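Local coordinates for protein yersinopine synthase (PDB 6C4M) that catalyses the NADPH-dependent reductive condensation of pyruvate with a histidine-derived intermediate, the last step in making the metallophore yersinopine, at residues P113-Y117 and L138-S144. Residues are numbered along the deposited sequence; the frame is centred on the assembly and turned at random.
With NAP (NADP nicotinamide-adenine-dinucleotide phosphate), chain B.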
ATOM      1  N   PRO A 113       3.872  14.788 -29.097  1.00 33.20           N
ATOM      2  CA  PRO A 113       2.788  14.115 -28.368  1.00 26.80           C
ATOM      3  C   PRO A 113       1.514  14.102 -29.194  1.00 26.09           C
ATOM      4  O   PRO A 113       1.269  14.980 -30.024  1.00 26.38           O
ATOM      5  CB  PRO A 113       2.624  14.964 -27.095  1.00 36.13           C
ATOM      6  CG  PRO A 113       3.883  15.760 -26.987  1.00 34.98           C
ATOM      7  CD  PRO A 113       4.324  16.002 -28.393  1.00 28.79           C
ATOM      8  N   ALA A 114       0.673  13.100 -28.934  1.00 27.56           N
ATOM      9  CA  ALA A 114      -0.503  12.919 -29.782  1.00 29.04           C
ATOM     10  C   ALA A 114      -1.428  14.131 -29.774  1.00 30.05           C
ATOM     11  O   ALA A 114      -2.155  14.347 -30.746  1.00 25.52           O
ATOM     12  CB  ALA A 114      -1.293  11.678 -29.369  1.00 27.44           C
ATOM     13  N   ASP A 115      -1.479  14.902 -28.680  1.00 29.48           N
ATOM     14  CA  ASP A 115      -2.418  16.021 -28.696  1.00 28.49           C
ATOM     15  C   ASP A 115      -1.931  17.173 -29.576  1.00 25.80           C
ATOM     16  O   ASP A 115      -2.595  18.227 -29.647  1.00 28.31           O
ATOM     17  CB  ASP A 115      -2.698  16.506 -27.249  1.00 23.59           C
ATOM     18  CG  ASP A 115      -1.456  17.044 -26.558  1.00 29.26           C
ATOM     19  OD1 ASP A 115      -0.360  16.471 -26.767  1.00 31.45           O
ATOM     20  OD2 ASP A 115      -1.574  18.036 -25.787  1.00 33.56           O
ATOM     21  N   HIS A 116      -0.782  16.999 -30.230  1.00 26.77           N
ATOM     22  CA  HIS A 116      -0.217  17.976 -31.152  1.00 29.75           C
ATOM     23  C   HIS A 116      -0.122  17.449 -32.583  1.00 28.05           C
ATOM     24  O   HIS A 116       0.403  18.152 -33.453  1.00 28.35           O
ATOM     25  CB  HIS A 116       1.165  18.422 -30.663  1.00 26.83           C
ATOM     26  CG  HIS A 116       1.102  19.337 -29.481  1.00 35.60           C
ATOM     27  ND1 HIS A 116       1.077  20.711 -29.615  1.00 40.59           N
ATOM     28  CD2 HIS A 116       1.008  19.082 -28.149  1.00 37.74           C
ATOM     29  CE1 HIS A 116       0.978  21.263 -28.415  1.00 44.84           C
ATOM     30  NE2 HIS A 116       0.940  20.297 -27.510  1.00 39.26           N
ATOM     31  N   TYR A 117      -0.657  16.259 -32.857  1.00 27.02           N
ATOM     32  CA  TYR A 117      -0.681  15.762 -34.237  1.00 25.85           C
ATOM     33  C   TYR A 117      -1.434  16.728 -35.131  1.00 26.09           C
ATOM     34  O   TYR A 117      -0.991  17.034 -36.232  1.00 27.81           O
ATOM     35  CB  TYR A 117      -1.360  14.411 -34.313  1.00 22.27           C
ATOM     36  CG  TYR A 117      -0.597  13.243 -33.706  1.00 30.72           C
ATOM     37  CD1 TYR A 117       0.731  13.367 -33.305  1.00 28.01           C
ATOM     38  CD2 TYR A 117      -1.209  12.014 -33.554  1.00 26.36           C
ATOM     39  CE1 TYR A 117       1.417  12.304 -32.771  1.00 28.04           C
ATOM     40  CE2 TYR A 117      -0.535  10.958 -33.026  1.00 28.98           C
ATOM     41  CZ  TYR A 117       0.793  11.098 -32.647  1.00 28.46           C
ATOM     42  OH  TYR A 117       1.495  10.026 -32.114  1.00 31.40           O
ATOM     43  N   LEU A 138       3.998   7.643 -33.487  1.00 28.14           N
ATOM     44  CA  LEU A 138       4.943   6.940 -32.635  1.00 27.08           C
ATOM     45  C   LEU A 138       4.320   6.574 -31.292  1.00 32.40           C
ATOM     46  O   LEU A 138       4.591   5.492 -30.758  1.00 32.43           O
ATOM     47  CB  LEU A 138       6.203   7.785 -32.442  1.00 26.51           C
ATOM     48  CG  LEU A 138       7.332   7.122 -31.614  1.00 31.90           C
ATOM     49  CD1 LEU A 138       7.930   5.932 -32.334  1.00 34.35           C
ATOM     50  CD2 LEU A 138       8.439   8.121 -31.317  1.00 31.67           C
ATOM     51  N   SER A 139       3.490   7.461 -30.719  1.00 28.90           N
ATOM     52  CA  SER A 139       2.816   7.187 -29.442  1.00 29.49           C
ATOM     53  C   SER A 139       1.401   7.745 -29.533  1.00 29.88           C
ATOM     54  O   SER A 139       1.111   8.852 -29.075  1.00 31.76           O
ATOM     55  CB  SER A 139       3.558   7.773 -28.253  1.00 36.96           C
ATOM     56  OG  SER A 139       2.989   7.252 -27.056  1.00 38.34           O
ATOM     57  N   SER A 140       0.509   6.941 -30.078  1.00 34.97           N
ATOM     58  CA  SER A 140      -0.805   7.391 -30.480  1.00 34.53           C
ATOM     59  C   SER A 140      -1.745   7.570 -29.287  1.00 35.07           C
ATOM     60  O   SER A 140      -1.465   7.166 -28.154  1.00 36.12           O
ATOM     61  CB  SER A 140      -1.395   6.378 -31.447  1.00 30.50           C
ATOM     62  OG  SER A 140      -2.115   7.023 -32.457  1.00 45.55           O
ATOM     63  N   SER A 141      -2.901   8.162 -29.568  1.00 33.73           N
ATOM     64  CA  SER A 141      -4.043   8.151 -28.662  1.00 31.15           C
ATOM     65  C   SER A 141      -5.221   7.553 -29.417  1.00 33.29           C
ATOM     66  O   SER A 141      -5.203   7.434 -30.647  1.00 31.26           O
ATOM     67  CB  SER A 141      -4.382   9.555 -28.160  1.00 28.77           C
ATOM     68  OG  SER A 141      -5.443   9.520 -27.204  1.00 34.35           O
ATOM     69  N   MET A 142      -6.272   7.214 -28.679  1.00 26.10           N
ATOM     70  CA  MET A 142      -7.496   6.751 -29.320  1.00 27.83           C
ATOM     71  C   MET A 142      -8.087   7.857 -30.189  1.00 30.70           C
ATOM     72  O   MET A 142      -8.354   8.963 -29.706  1.00 27.60           O
ATOM     73  CB  MET A 142      -8.524   6.318 -28.281  1.00 27.85           C
ATOM     74  CG  MET A 142      -8.349   4.876 -27.795  1.00 32.72           C
ATOM     75  SD  MET A 142      -9.364   4.437 -26.329  1.00 33.65           S
ATOM     76  CE  MET A 142      -8.410   5.158 -25.004  1.00 37.59           C
ATOM     77  N   GLY A 143      -8.323   7.530 -31.465  1.00 32.09           N
ATOM     78  CA  GLY A 143      -8.851   8.470 -32.436  1.00 27.57           C
ATOM     79  C   GLY A 143      -7.787   9.122 -33.289  1.00 29.50           C
ATOM     80  O   GLY A 143      -8.111   9.702 -34.336  1.00 27.05           O
ATOM     81  N   SER A 144      -6.524   9.007 -32.889  1.00 25.79           N
ATOM     82  CA  SER A 144      -5.454   9.654 -33.630  1.00 27.05           C
ATOM     83  C   SER A 144      -5.468   9.225 -35.093  1.00 30.29           C
ATOM     84  O   SER A 144      -5.360  10.059 -35.996  1.00 25.49           O
ATOM     85  CB  SER A 144      -4.112   9.328 -32.988  1.00 25.04           C
ATOM     86  OG  SER A 144      -4.032   9.921 -31.712  1.00 29.17           O
TER
HETATM   87  PA  NAP B 501       8.497  15.031 -25.784  1.00 40.99           P
HETATM   88  O1A NAP B 501       7.228  14.274 -25.832  1.00 47.08           O
HETATM   89  O2A NAP B 501       8.708  15.730 -24.414  1.00 49.63           O
HETATM   90  O5B NAP B 501       8.463  16.135 -27.000  1.00 36.38           O
HETATM   91  C5B NAP B 501       8.676  15.582 -28.318  1.00 36.76           C
HETATM   92  C4B NAP B 501       8.669  16.754 -29.318  1.00 39.24           C
HETATM   93  O4B NAP B 501       7.282  17.446 -29.178  1.00 37.63           O
HETATM   94  C3B NAP B 501       9.560  17.635 -29.035  1.00 37.80           C
HETATM   95  O3B NAP B 501      10.115  18.223 -30.254  1.00 34.87           O
HETATM   96  C2B NAP B 501       8.761  18.821 -28.221  1.00 35.36           C
HETATM   97  O2B NAP B 501       9.454  20.105 -28.395  1.00 38.28           O
HETATM   98  C1B NAP B 501       7.595  18.886 -28.754  1.00 37.53           C
HETATM   99  N9A NAP B 501       6.646  19.155 -27.672  1.00 36.71           N
HETATM  100  C8A NAP B 501       6.432  18.658 -26.443  1.00 35.35           C
HETATM  101  N7A NAP B 501       5.410  19.370 -25.948  1.00 35.54           N
HETATM  102  C5A NAP B 501       5.021  20.289 -26.887  1.00 37.87           C
HETATM  103  C6A NAP B 501       4.009  21.212 -26.807  1.00 39.24           C
HETATM  104  N6A NAP B 501       3.027  21.593 -25.791  1.00 39.44           N
HETATM  105  N1A NAP B 501       3.782  22.031 -27.851  1.00 40.16           N
HETATM  106  C2A NAP B 501       4.549  21.933 -28.989  1.00 39.74           C
HETATM  107  N3A NAP B 501       5.554  21.012 -29.061  1.00 39.37           N
HETATM  108  C4A NAP B 501       5.782  20.176 -27.986  1.00 37.37           C
HETATM  109  O3  NAP B 501       9.734  13.955 -26.031  1.00 47.03           O
HETATM  110  PN  NAP B 501       9.725  12.340 -26.113  1.00 41.30           P
HETATM  111  O1N NAP B 501      10.756  12.022 -27.105  1.00 42.54           O
HETATM  112  O2N NAP B 501      10.079  11.856 -24.686  1.00 39.81           O
HETATM  113  O5D NAP B 501       8.258  11.645 -26.502  1.00 43.31           O
HETATM  114  C5D NAP B 501       7.951  11.264 -27.869  1.00 43.10           C
HETATM  115  C4D NAP B 501       6.542  10.639 -27.840  1.00 41.94           C
HETATM  116  O4D NAP B 501       6.556   9.322 -26.937  1.00 37.80           O
HETATM  117  C3D NAP B 501       5.617  11.409 -27.304  1.00 44.95           C
HETATM  118  O3D NAP B 501       4.315  10.993 -27.946  1.00 47.24           O
HETATM  119  C2D NAP B 501       5.508  11.017 -25.826  1.00 47.80           C
HETATM  120  O2D NAP B 501       4.230  11.189 -25.429  1.00 45.56           O
HETATM  121  C1D NAP B 501       5.795   9.504 -25.893  1.00 44.57           C
HETATM  122  N1N NAP B 501       6.487   8.945 -24.706  1.00 44.62           N
HETATM  123  C2N NAP B 501       7.834   8.935 -24.597  1.00 41.43           C
HETATM  124  C3N NAP B 501       8.425   8.354 -23.452  1.00 45.94           C
HETATM  125  C7N NAP B 501       9.960   8.327 -23.283  1.00 43.32           C
HETATM  126  O7N NAP B 501      10.489   7.502 -22.650  1.00 49.85           O
HETATM  127  N7N NAP B 501      10.713   9.362 -23.938  1.00 38.15           N
HETATM  128  C4N NAP B 501       7.650   7.820 -22.462  1.00 48.05           C
HETATM  129  C5N NAP B 501       6.313   7.839 -22.575  1.00 50.45           C
HETATM  130  C6N NAP B 501       5.717   8.398 -23.711  1.00 48.80           C
HETATM  131  P2B NAP B 501      10.742  20.517 -27.366  1.00 42.89           P
HETATM  132  O1X NAP B 501      10.132  21.050 -26.087  1.00 43.55           O
HETATM  133  O2X NAP B 501      11.566  19.311 -27.063  1.00 37.57           O
HETATM  134  O3X NAP B 501      11.546  21.618 -28.017  1.00 40.43           O
HETATM  135  O   HOH W   1      -3.983  12.783 -31.762  1.00 35.19           O
HETATM  136  O   HOH W   2       1.389  10.999 -27.146  1.00 38.61           O
HETATM  137  O   HOH W   3       3.884  10.341 -31.174  1.00 33.15           O
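The NADP-binding cleft of the dinucleotide-binding domain is lined here by two loops, where A114 and Y117 of 113-117 pack against S139, S141 and S144 of 138-144. The methyl of A114 points into the other loop: its CB lies 3.7 Å from S139 O and 3.9 Å from S141 CB, so a small side chain suits a place where two backbones run so close. An aromatic fits at Y117, offering a broad face to A114 CA, 3.5 Å above its centre, and an edge to S144 CB. With chi1 at -71°, CG sits beside the backbone N, and the ring reaches back past A114 to bring OH within 3.3 Å of S139 O.

Water joins the loops at three points. One molecule donates to both A114 O (2.6 Å) and S144 OG; a second accepts from A114 N, donates to S139 O and also meets NAP O3D. The third accepts from Y117 OH (2.6 Å) and S139 N, near the nicotinamide ribose. S144 N bonds back to S141 O, closing the type II turn S141-S144; the short serine hydroxyl, beside its own N (chi1 -67°), adds a second hydrogen bond from OG to that oxygen (2.9 Å). At G143's backbone angles a CB would press on M142 O, which calls for glycine. S140 OG is hydrogen-bonded to S164 OG, and S141 OG to N257 ND2.

Toward the cofactor, S139 CB rests 3.3 Å from NAP O3D, and the adenine brings its N1A edge over one face of H116, steeply tilted to that ring. Loops leading from parallel strands 107-110 and 134-137 into helices, gathered round the dinucleotide, are typical of a Rossmann-type fold.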